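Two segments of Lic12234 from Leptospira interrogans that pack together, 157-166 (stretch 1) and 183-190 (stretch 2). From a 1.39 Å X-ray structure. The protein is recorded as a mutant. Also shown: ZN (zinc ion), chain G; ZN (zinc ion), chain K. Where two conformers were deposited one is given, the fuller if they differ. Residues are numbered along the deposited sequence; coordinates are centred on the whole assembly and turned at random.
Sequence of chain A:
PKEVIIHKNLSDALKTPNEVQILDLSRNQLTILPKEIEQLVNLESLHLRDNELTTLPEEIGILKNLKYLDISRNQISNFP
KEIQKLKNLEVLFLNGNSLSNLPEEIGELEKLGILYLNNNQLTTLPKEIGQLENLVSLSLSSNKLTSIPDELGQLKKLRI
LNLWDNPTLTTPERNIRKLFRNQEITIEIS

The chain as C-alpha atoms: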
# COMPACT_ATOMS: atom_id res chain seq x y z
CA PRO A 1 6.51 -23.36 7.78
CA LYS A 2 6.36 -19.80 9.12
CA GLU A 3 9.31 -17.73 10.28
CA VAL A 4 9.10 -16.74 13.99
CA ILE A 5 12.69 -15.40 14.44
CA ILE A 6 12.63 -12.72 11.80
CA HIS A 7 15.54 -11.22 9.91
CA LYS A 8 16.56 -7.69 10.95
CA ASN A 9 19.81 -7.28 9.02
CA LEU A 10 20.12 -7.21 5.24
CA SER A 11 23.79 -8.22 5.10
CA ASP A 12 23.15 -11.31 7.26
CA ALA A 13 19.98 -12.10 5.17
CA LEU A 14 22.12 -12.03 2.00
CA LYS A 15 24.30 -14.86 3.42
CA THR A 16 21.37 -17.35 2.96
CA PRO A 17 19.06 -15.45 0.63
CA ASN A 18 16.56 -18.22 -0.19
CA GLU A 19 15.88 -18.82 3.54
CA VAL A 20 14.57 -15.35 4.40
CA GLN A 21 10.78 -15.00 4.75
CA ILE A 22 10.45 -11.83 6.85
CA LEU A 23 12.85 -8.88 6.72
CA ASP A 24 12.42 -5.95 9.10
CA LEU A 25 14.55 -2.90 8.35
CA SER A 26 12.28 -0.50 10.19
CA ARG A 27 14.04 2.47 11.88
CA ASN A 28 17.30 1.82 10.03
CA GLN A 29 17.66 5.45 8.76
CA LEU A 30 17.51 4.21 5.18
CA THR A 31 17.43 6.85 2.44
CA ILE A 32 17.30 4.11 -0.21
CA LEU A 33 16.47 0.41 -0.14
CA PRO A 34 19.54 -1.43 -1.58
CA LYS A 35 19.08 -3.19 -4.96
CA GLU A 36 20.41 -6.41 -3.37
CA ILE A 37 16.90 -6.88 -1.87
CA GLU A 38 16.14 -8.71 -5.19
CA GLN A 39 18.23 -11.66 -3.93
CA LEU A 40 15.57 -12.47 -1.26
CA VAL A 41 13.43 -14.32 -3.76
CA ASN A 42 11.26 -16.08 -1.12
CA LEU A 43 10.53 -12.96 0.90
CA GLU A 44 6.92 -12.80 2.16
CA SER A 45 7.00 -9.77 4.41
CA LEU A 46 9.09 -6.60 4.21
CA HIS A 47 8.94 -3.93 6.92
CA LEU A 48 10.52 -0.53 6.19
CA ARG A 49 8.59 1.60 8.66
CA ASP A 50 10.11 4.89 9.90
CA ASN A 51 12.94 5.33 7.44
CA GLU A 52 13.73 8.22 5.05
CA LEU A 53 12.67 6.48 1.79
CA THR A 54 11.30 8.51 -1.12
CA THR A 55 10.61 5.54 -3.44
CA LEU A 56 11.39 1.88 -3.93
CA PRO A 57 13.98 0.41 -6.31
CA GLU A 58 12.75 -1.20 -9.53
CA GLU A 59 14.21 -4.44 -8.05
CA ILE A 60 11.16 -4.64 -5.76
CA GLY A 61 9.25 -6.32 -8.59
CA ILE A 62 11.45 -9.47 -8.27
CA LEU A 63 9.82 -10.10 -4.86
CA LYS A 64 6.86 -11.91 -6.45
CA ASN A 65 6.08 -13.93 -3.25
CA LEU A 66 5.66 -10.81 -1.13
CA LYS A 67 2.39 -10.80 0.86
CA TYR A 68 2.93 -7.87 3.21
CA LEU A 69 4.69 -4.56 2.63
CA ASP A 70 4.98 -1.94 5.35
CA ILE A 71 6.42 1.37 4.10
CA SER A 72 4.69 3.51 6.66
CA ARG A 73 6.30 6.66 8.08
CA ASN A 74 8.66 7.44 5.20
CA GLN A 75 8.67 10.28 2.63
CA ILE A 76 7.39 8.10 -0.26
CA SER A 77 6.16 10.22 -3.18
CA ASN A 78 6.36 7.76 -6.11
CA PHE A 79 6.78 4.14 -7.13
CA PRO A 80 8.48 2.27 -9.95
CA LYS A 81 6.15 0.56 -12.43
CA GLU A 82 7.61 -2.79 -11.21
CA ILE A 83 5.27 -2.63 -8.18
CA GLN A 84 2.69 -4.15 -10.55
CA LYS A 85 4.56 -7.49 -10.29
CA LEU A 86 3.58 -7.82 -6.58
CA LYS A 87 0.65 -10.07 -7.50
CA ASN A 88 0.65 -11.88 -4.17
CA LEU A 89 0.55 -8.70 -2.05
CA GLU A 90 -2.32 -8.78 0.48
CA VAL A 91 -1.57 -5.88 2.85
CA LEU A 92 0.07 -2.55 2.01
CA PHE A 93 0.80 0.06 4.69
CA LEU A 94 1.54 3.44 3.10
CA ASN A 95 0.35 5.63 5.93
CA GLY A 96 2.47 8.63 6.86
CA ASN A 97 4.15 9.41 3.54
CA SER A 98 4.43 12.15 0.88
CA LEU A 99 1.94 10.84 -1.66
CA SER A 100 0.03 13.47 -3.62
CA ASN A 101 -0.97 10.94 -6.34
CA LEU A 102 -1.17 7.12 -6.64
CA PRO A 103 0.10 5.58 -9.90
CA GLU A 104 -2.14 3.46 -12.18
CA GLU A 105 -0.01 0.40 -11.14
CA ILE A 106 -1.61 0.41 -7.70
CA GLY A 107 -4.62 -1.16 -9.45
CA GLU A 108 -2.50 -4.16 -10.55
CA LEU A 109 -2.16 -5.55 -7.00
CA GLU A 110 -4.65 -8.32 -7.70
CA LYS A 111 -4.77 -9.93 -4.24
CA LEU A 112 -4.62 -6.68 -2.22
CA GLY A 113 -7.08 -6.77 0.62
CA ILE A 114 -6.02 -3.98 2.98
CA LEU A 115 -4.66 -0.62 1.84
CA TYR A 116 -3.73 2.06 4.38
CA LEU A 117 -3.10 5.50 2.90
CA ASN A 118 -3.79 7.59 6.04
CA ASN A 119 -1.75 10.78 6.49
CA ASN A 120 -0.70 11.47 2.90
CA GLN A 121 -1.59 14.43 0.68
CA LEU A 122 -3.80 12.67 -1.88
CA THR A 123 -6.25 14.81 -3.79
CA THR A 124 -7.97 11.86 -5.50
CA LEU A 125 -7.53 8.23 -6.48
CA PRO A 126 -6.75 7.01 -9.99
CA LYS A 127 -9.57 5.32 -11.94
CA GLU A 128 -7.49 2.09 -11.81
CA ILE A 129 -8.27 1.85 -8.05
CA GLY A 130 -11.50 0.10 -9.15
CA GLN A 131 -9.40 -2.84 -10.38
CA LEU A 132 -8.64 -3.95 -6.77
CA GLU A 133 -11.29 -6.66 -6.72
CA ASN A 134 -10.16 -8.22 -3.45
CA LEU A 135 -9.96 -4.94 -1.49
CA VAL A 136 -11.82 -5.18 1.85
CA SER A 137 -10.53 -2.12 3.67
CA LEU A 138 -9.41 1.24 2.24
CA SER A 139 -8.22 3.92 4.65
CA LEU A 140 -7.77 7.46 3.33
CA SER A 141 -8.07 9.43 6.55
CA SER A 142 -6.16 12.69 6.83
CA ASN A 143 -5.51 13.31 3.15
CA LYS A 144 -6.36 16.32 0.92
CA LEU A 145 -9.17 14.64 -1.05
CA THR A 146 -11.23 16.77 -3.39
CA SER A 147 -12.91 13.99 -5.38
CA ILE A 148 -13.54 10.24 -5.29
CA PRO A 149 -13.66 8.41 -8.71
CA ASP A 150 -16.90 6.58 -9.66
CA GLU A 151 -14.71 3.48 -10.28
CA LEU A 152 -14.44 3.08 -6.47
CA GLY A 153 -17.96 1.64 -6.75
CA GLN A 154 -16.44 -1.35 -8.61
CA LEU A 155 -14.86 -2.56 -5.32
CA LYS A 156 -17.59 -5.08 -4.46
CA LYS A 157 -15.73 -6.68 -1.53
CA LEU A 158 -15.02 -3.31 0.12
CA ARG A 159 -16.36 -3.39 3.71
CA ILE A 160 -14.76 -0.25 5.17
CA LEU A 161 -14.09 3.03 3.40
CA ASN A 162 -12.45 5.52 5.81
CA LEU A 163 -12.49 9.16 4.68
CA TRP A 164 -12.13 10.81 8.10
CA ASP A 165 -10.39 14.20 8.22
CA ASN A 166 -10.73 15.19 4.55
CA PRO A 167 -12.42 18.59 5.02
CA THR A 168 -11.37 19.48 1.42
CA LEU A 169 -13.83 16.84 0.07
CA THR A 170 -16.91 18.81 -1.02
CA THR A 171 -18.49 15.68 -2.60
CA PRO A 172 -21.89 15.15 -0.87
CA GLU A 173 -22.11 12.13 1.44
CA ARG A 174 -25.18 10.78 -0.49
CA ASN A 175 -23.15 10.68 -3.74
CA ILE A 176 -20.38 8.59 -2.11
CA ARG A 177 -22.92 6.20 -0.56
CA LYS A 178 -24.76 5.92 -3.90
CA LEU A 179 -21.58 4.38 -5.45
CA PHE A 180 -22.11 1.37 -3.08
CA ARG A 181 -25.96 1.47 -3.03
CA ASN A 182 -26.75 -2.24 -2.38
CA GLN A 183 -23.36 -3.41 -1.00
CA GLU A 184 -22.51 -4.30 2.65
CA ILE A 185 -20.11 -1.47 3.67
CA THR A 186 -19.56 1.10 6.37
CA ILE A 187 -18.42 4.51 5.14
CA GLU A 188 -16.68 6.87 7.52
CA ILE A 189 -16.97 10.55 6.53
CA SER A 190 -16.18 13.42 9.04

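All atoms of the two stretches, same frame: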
# COMPACT_ATOMS: atom_id res chain seq x y z
N LYS A 157 -16.05 -6.02 -2.78
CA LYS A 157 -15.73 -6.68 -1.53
C LYS A 157 -15.36 -5.64 -0.46
O LYS A 157 -15.11 -6.01 0.69
CB LYS A 157 -14.56 -7.64 -1.73
CG LYS A 157 -14.97 -8.94 -2.44
CD LYS A 157 -13.78 -9.88 -2.60
CE LYS A 157 -13.14 -10.33 -1.31
NZ LYS A 157 -12.30 -11.53 -1.54
N LEU A 158 -15.40 -4.36 -0.83
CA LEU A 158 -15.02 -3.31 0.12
C LEU A 158 -16.03 -3.27 1.28
O LEU A 158 -17.25 -3.14 1.05
CB LEU A 158 -14.91 -1.98 -0.60
CG LEU A 158 -14.19 -0.88 0.17
CD1 LEU A 158 -12.73 -1.26 0.40
CD2 LEU A 158 -14.31 0.44 -0.53
N ARG A 159 -15.52 -3.38 2.52
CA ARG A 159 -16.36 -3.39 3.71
C ARG A 159 -16.20 -2.15 4.55
O ARG A 159 -17.10 -1.78 5.30
CB ARG A 159 -16.12 -4.68 4.52
CG ARG A 159 -16.53 -5.97 3.76
CD ARG A 159 -18.00 -5.96 3.31
NE ARG A 159 -18.34 -7.05 2.38
CZ ARG A 159 -18.73 -6.88 1.11
NH1 ARG A 159 -18.80 -5.66 0.59
NH2 ARG A 159 -19.02 -7.93 0.36
N ILE A 160 -15.03 -1.49 4.45
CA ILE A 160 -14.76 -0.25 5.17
C ILE A 160 -14.11 0.73 4.23
O ILE A 160 -13.06 0.41 3.64
CB ILE A 160 -13.85 -0.44 6.41
CG1 ILE A 160 -14.47 -1.42 7.42
CG2 ILE A 160 -13.59 0.92 7.07
CD1 ILE A 160 -13.62 -1.57 8.70
N LEU A 161 -14.70 1.93 4.13
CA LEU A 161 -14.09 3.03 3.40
C LEU A 161 -13.90 4.17 4.41
O LEU A 161 -14.92 4.71 4.88
CB LEU A 161 -14.96 3.49 2.22
CG LEU A 161 -14.47 4.70 1.46
CD1 LEU A 161 -13.10 4.44 0.81
CD2 LEU A 161 -15.48 5.11 0.36
N ASN A 162 -12.66 4.50 4.78
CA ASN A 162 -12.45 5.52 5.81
C ASN A 162 -11.95 6.81 5.18
O ASN A 162 -10.84 6.85 4.64
CB ASN A 162 -11.49 4.98 6.86
CG ASN A 162 -11.51 5.86 8.07
OD1 ASN A 162 -11.52 7.08 7.96
ND2 ASN A 162 -11.64 5.23 9.26
N LEU A 163 -12.78 7.84 5.26
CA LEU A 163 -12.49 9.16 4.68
C LEU A 163 -12.39 10.21 5.76
O LEU A 163 -12.48 11.40 5.45
CB LEU A 163 -13.58 9.58 3.64
CG LEU A 163 -13.78 8.56 2.51
CD1 LEU A 163 -14.95 8.97 1.62
CD2 LEU A 163 -12.53 8.43 1.66
N TRP A 164 -12.21 9.81 7.04
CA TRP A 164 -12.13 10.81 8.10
C TRP A 164 -11.09 11.89 7.83
O TRP A 164 -10.05 11.62 7.21
CB TRP A 164 -11.75 10.16 9.43
CG TRP A 164 -12.85 9.35 10.08
CD1 TRP A 164 -14.20 9.52 9.97
CD2 TRP A 164 -12.65 8.29 11.02
NE1 TRP A 164 -14.86 8.61 10.78
CE2 TRP A 164 -13.94 7.83 11.41
CE3 TRP A 164 -11.53 7.65 11.54
CZ2 TRP A 164 -14.11 6.78 12.32
CZ3 TRP A 164 -11.70 6.61 12.44
CH2 TRP A 164 -12.97 6.17 12.81
N ASP A 165 -11.34 13.10 8.33
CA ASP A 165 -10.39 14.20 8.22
C ASP A 165 -9.96 14.52 6.79
O ASP A 165 -8.76 14.64 6.49
CB ASP A 165 -9.18 14.02 9.16
CG ASP A 165 -8.23 15.22 9.19
OD1 ASP A 165 -8.71 16.37 9.07
OD2 ASP A 165 -7.00 15.00 9.33
N ASN A 166 -10.95 14.69 5.91
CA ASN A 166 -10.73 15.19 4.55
C ASN A 166 -11.71 16.34 4.38
O ASN A 166 -12.65 16.26 3.57
CB ASN A 166 -10.93 14.12 3.48
CG ASN A 166 -9.76 13.20 3.38
OD1 ASN A 166 -8.75 13.53 2.73
ND2 ASN A 166 -9.87 12.01 4.01
N GLN A 183 -24.49 -2.82 -1.69
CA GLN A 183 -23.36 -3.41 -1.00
C GLN A 183 -23.28 -3.23 0.52
O GLN A 183 -23.59 -2.15 1.04
CB GLN A 183 -22.10 -2.84 -1.63
CG GLN A 183 -20.81 -3.55 -1.28
CD GLN A 183 -19.71 -2.98 -2.11
OE1 GLN A 183 -19.88 -2.72 -3.31
NE2 GLN A 183 -18.58 -2.76 -1.49
N GLU A 184 -22.79 -4.28 1.22
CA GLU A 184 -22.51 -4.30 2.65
C GLU A 184 -21.20 -3.50 2.83
O GLU A 184 -20.16 -3.92 2.32
CB GLU A 184 -22.28 -5.75 3.09
CG GLU A 184 -22.17 -6.04 4.57
CD GLU A 184 -22.52 -7.49 4.89
OE1 GLU A 184 -21.59 -8.32 5.00
OE2 GLU A 184 -23.73 -7.80 4.95
N ILE A 185 -21.28 -2.34 3.46
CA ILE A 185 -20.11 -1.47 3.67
C ILE A 185 -20.44 -0.47 4.76
O ILE A 185 -21.60 -0.05 4.89
CB ILE A 185 -19.73 -0.72 2.34
CG1 ILE A 185 -18.38 0.02 2.47
CG2 ILE A 185 -20.84 0.20 1.83
CD1 ILE A 185 -17.83 0.57 1.11
N THR A 186 -19.44 -0.06 5.50
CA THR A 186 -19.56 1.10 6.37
C THR A 186 -18.63 2.18 5.80
O THR A 186 -17.47 1.90 5.47
CB THR A 186 -19.35 0.79 7.86
OG1 THR A 186 -19.56 2.01 8.56
CG2 THR A 186 -17.97 0.24 8.17
N ILE A 187 -19.15 3.38 5.68
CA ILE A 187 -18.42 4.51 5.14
C ILE A 187 -18.25 5.51 6.26
O ILE A 187 -19.24 5.91 6.89
CB ILE A 187 -19.16 5.09 3.91
CG1 ILE A 187 -19.22 4.01 2.79
CG2 ILE A 187 -18.40 6.32 3.40
CD1 ILE A 187 -20.16 4.35 1.63
N GLU A 188 -16.99 5.90 6.49
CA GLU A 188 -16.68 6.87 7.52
C GLU A 188 -16.33 8.21 6.89
O GLU A 188 -15.31 8.33 6.24
CB GLU A 188 -15.54 6.32 8.38
CG GLU A 188 -16.00 5.22 9.33
CD GLU A 188 -16.99 5.69 10.39
OE1 GLU A 188 -17.20 6.92 10.52
OE2 GLU A 188 -17.54 4.82 11.11
N ILE A 189 -17.20 9.19 7.06
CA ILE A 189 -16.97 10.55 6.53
C ILE A 189 -17.15 11.52 7.71
O ILE A 189 -18.18 11.45 8.39
CB ILE A 189 -17.92 10.88 5.35
CG1 ILE A 189 -17.71 9.92 4.15
CG2 ILE A 189 -17.77 12.36 4.89
CD1 ILE A 189 -18.87 9.97 3.08
N SER A 190 -16.15 12.40 7.97
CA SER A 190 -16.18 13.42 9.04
C SER A 190 -17.17 14.54 8.67
O SER A 190 -16.98 15.70 9.05
CB SER A 190 -14.79 14.03 9.29
OG SER A 190 -13.91 13.20 10.03
ZN ZN G . -22.23 -9.18 7.35
ZN ZN K . -18.56 7.14 11.97
O HOH W 1 -14.29 13.31 6.02

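Parallel strands cannot pair residue for residue through opposed hydrogen bonds; instead, alternate residues of a strand use both N and O to reach the two residues flanking their partner. The contact between residues 157-166 and 183-190 of Lic12234 illustrates the rule compactly. The strand segments 160-162 and 186-188 run within 6° of parallel, their axes approaching to 4.8 Å, with Ile160 beside Thr186, Leu161 beside Ile187 and Asn162 beside Glu188. Leu161 uses both of its backbone polar atoms: its N donates to Thr186 O (3.1 Å) and its O accepts from Glu188 N (2.9 Å), so that it straddles Ile187. The ladder extends in both directions, from Thr186 N to Arg159 O (2.9 Å) and from Leu163 N to Glu188 O (2.8 Å). Between these rungs the carbonyls also receive CA-H groups, as where Ile187 CA lies 3.5 Å from Leu161 O.

Beyond Leu163 the direct ladder gives way to a water, which donates to Leu163 O (2.7 Å) and accepts from Ser190 N (2.8 Å). A side chain then takes over: Ser190 OG accepts from Asp165 N at 3.1 Å, tying the chain's last residue to the loop after the strand.

Side chains divide between the two faces of the sheet. Leu161 and Ile187 share the buried face, with Leu161 CB 4.3 Å from Ile187 CG1. Apolar packing continues further along in both directions: Leu158 CD2 meets Ile185 CD1 at 3.9 Å and Leu163 CD1 meets Ile189 CG1 at the same distance.

The face carrying Ile160, Asn162, Thr186 and Glu188 is more open. Here Glu188 combines apolar and polar contacts: its CB sits over the face of the Trp164 five-membered ring, 3.8 Å from the centroid, while its OE1 accepts from Trp164 NE1 at 2.9 Å. The m, m rotamer folds the side chain so that both contacts can be made to one indole. The same OE1 binds a zinc ion at 2.0 Å, placing one carboxylate oxygen between a metal and a ring nitrogen. Within its own stretch, Trp164 N donates to Asn162 OD1 (3.0 Å), bracing the turn that carries the indole.

At the other end, side chains act where backbone pairing is absent. Leu158 O and Glu184 O, both acceptors, lie 3.3 Å apart and cannot bond to each other. Arg159 NH1 donates to both, at 3.0 Å to Leu158 O and, weakly, at 2.8 Å to Glu184 O, while Gln183 NE2 also donates to Leu158 O (2.9 Å).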